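Local coordinates for RimK-related lysine biosynthesis protein (Thermococcus kodakarensis, PDB 5K2M), which binds ADP and magnesium in an ATP-grasp domain and is probably an ATP-dependent ligase of amino-acid biosynthesis, of the LysX type, at residues 171-176 and 185-190. Numbering follows the deposited sequence.
With ADP (adenosine-5'-diphosphate), chain O; PO4 (phosphate ion), chain P.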
# COMPACT_ATOMS: atom_id res chain seq x y z
N ASP A 171 18.68 43.10 43.34
CA ASP A 171 17.40 42.43 43.33
C ASP A 171 17.48 41.21 44.23
O ASP A 171 18.47 41.02 44.93
CB ASP A 171 16.92 42.14 41.90
CG ASP A 171 17.58 40.93 41.28
OD1 ASP A 171 18.67 40.52 41.71
OD2 ASP A 171 16.98 40.40 40.32
N ILE A 172 16.42 40.41 44.23
CA ILE A 172 16.28 39.33 45.21
C ILE A 172 16.10 38.03 44.46
O ILE A 172 15.37 37.97 43.48
CB ILE A 172 15.07 39.57 46.14
CG1 ILE A 172 15.34 40.77 47.05
CG2 ILE A 172 14.73 38.33 46.97
CD1 ILE A 172 14.07 41.44 47.56
N ARG A 173 16.79 37.01 44.93
CA ARG A 173 16.66 35.68 44.38
C ARG A 173 16.27 34.73 45.50
O ARG A 173 17.04 34.54 46.43
CB ARG A 173 18.00 35.28 43.77
CG ARG A 173 18.11 33.81 43.45
CD ARG A 173 17.07 33.38 42.43
NE ARG A 173 17.68 32.36 41.59
CZ ARG A 173 17.89 32.42 40.28
NH1 ARG A 173 17.48 33.44 39.53
NH2 ARG A 173 18.47 31.39 39.71
N SER A 174 15.08 34.14 45.41
CA SER A 174 14.61 33.19 46.41
C SER A 174 14.36 31.82 45.80
O SER A 174 14.30 31.66 44.58
CB SER A 174 13.34 33.71 47.08
OG SER A 174 12.28 33.82 46.15
N TYR A 175 14.21 30.82 46.67
CA TYR A 175 14.07 29.44 46.26
C TYR A 175 12.91 28.81 46.99
O TYR A 175 12.81 28.95 48.21
CB TYR A 175 15.36 28.68 46.55
CG TYR A 175 16.55 29.19 45.78
CD1 TYR A 175 17.29 30.28 46.23
CD2 TYR A 175 16.93 28.59 44.58
CE1 TYR A 175 18.38 30.76 45.52
CE2 TYR A 175 18.01 29.06 43.85
CZ TYR A 175 18.73 30.14 44.32
OH TYR A 175 19.79 30.59 43.59
N VAL A 176 12.03 28.15 46.24
CA VAL A 176 10.90 27.42 46.77
C VAL A 176 10.85 26.07 46.09
O VAL A 176 10.77 25.98 44.85
CB VAL A 176 9.57 28.16 46.55
CG1 VAL A 176 8.40 27.35 47.10
CG2 VAL A 176 9.60 29.52 47.22
N ILE A 185 18.58 35.38 48.72
CA ILE A 185 19.74 36.26 48.69
C ILE A 185 19.40 37.58 48.00
O ILE A 185 18.45 37.65 47.22
CB ILE A 185 20.92 35.65 47.92
CG1 ILE A 185 20.50 35.29 46.47
CG2 ILE A 185 21.43 34.41 48.63
CD1 ILE A 185 21.67 35.00 45.54
N TYR A 186 20.18 38.61 48.30
CA TYR A 186 20.23 39.79 47.46
C TYR A 186 21.32 39.52 46.43
O TYR A 186 22.30 38.83 46.73
CB TYR A 186 20.55 41.04 48.27
CG TYR A 186 19.50 41.40 49.31
CD1 TYR A 186 18.26 41.90 48.92
CD2 TYR A 186 19.75 41.26 50.68
CE1 TYR A 186 17.30 42.23 49.87
CE2 TYR A 186 18.80 41.58 51.63
CZ TYR A 186 17.58 42.07 51.22
OH TYR A 186 16.63 42.39 52.15
N ARG A 187 21.13 40.03 45.21
CA ARG A 187 22.18 40.09 44.20
C ARG A 187 22.50 41.56 43.93
O ARG A 187 21.71 42.26 43.31
CB ARG A 187 21.73 39.40 42.91
CG ARG A 187 21.47 37.91 43.04
CD ARG A 187 21.07 37.27 41.72
NE ARG A 187 19.76 37.71 41.26
CZ ARG A 187 19.03 37.10 40.32
NH1 ARG A 187 19.46 36.00 39.70
NH2 ARG A 187 17.84 37.59 40.00
N TYR A 188 23.66 42.02 44.43
CA TYR A 188 24.09 43.42 44.31
C TYR A 188 24.90 43.65 43.03
O TYR A 188 25.71 42.81 42.64
CB TYR A 188 24.96 43.83 45.51
CG TYR A 188 24.20 44.06 46.81
CD1 TYR A 188 23.63 45.29 47.09
CD2 TYR A 188 24.06 43.04 47.75
CE1 TYR A 188 22.93 45.51 48.27
CE2 TYR A 188 23.36 43.25 48.93
CZ TYR A 188 22.80 44.49 49.18
OH TYR A 188 22.12 44.71 50.35
N SER A 189 24.72 44.82 42.43
CA SER A 189 25.52 45.23 41.28
C SER A 189 25.42 46.73 41.11
O SER A 189 24.41 47.33 41.46
CB SER A 189 25.05 44.53 40.00
OG SER A 189 25.81 44.91 38.87
N ASN A 190 26.47 47.35 40.60
CA ASN A 190 26.37 48.74 40.18
C ASN A 190 25.87 48.86 38.73
O ASN A 190 25.69 49.96 38.24
CB ASN A 190 27.65 49.54 40.44
CG ASN A 190 28.91 48.79 40.07
OD1 ASN A 190 29.92 48.86 40.79
ND2 ASN A 190 28.88 48.07 38.94
PB ADP O . 17.12 36.46 33.03
O1B ADP O . 17.76 36.54 34.39
O2B ADP O . 18.07 36.71 31.88
O3B ADP O . 16.28 35.23 32.78
PA ADP O . 15.60 38.66 34.13
O1A ADP O . 15.71 37.97 35.47
O2A ADP O . 14.25 39.18 33.77
O3A ADP O . 16.13 37.73 32.93
O5' ADP O . 16.63 39.89 34.08
C5' ADP O . 17.95 39.77 34.56
C4' ADP O . 18.25 40.89 35.54
O4' ADP O . 18.10 42.15 34.89
C3' ADP O . 17.34 40.93 36.77
O3' ADP O . 17.86 40.12 37.84
C2' ADP O . 17.36 42.41 37.10
O2' ADP O . 18.51 42.78 37.85
C1' ADP O . 17.47 43.09 35.76
N9 ADP O . 16.14 43.42 35.24
C8 ADP O . 15.37 42.64 34.44
N7 ADP O . 14.20 43.22 34.16
C5 ADP O . 14.20 44.41 34.80
C6 ADP O . 13.28 45.54 34.91
N6 ADP O . 12.09 45.52 34.29
N1 ADP O . 13.68 46.59 35.67
C2 ADP O . 14.86 46.62 36.30
N3 ADP O . 15.75 45.63 36.24
C4 ADP O . 15.48 44.53 35.51
P PO4 P . 18.53 33.71 35.89
O1 PO4 P . 18.04 34.95 36.61
O2 PO4 P . 20.01 33.80 35.57
O3 PO4 P . 18.28 32.53 36.79
O4 PO4 P . 17.81 33.55 34.59
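Arg187 and Asp171 meet with guanidinium and carboxylate almost coplanar, their planes 5° apart. CB of Arg173 lies over one face of the Arg187 guanidinium, offset toward its rim, while Asp171 OD2 and the phosphate's O1 approach its edge. The grip is side-on: NE reaches OD1 and NH2 reaches OD2, each at 3.0 Å and each on the syn side, a salt bridge with two nitrogens that fixes the rotation of the carboxylate. A bend at chi3 (-68°) turns NE of Arg187 off the line of its otherwise extended chain, toward Asp171 OD1. Aspartate is short enough to stay beside its own strand and still offer two oxygens; OD1 also bonds Thr194, and OD2 accepts the ribose O3' of ADP at 2.6 Å.

The guanidinium of Arg173 is turned 58° from that of Arg187, with the phosphate, probably from the crystallisation liquor, at its edge. NH1 donates to phosphate O3 at 3.0 Å, yet lies only 3.2 Å from Arg187 NH1. Asp229, a magnesium ligand, forms a salt bridge with Arg173 and accepts a hydrogen bond from Arg187 NH2, which probably offsets this repulsion.

On the other face of the sheet, branched Ile172 lays CG1 3.6 Å from CD1 of the Tyr186 ring. Ile185, on the arginine face, brings CG1 3.7 Å from Arg173 CB, aliphatic against aliphatic. Paired backbone bonds join Asp171 with Arg187 and Arg173 with Ile185, flanking the non-hydrogen-bonded Ile172–Tyr186 pair.

These strands form the antiparallel hairpin 170-177/180-188 at the heart of a five-stranded ATP-grasp sheet, with strand 225-233 beyond the first, strand 201-204 beyond the second, and helix 249-255 packed on Ile185 and Tyr175.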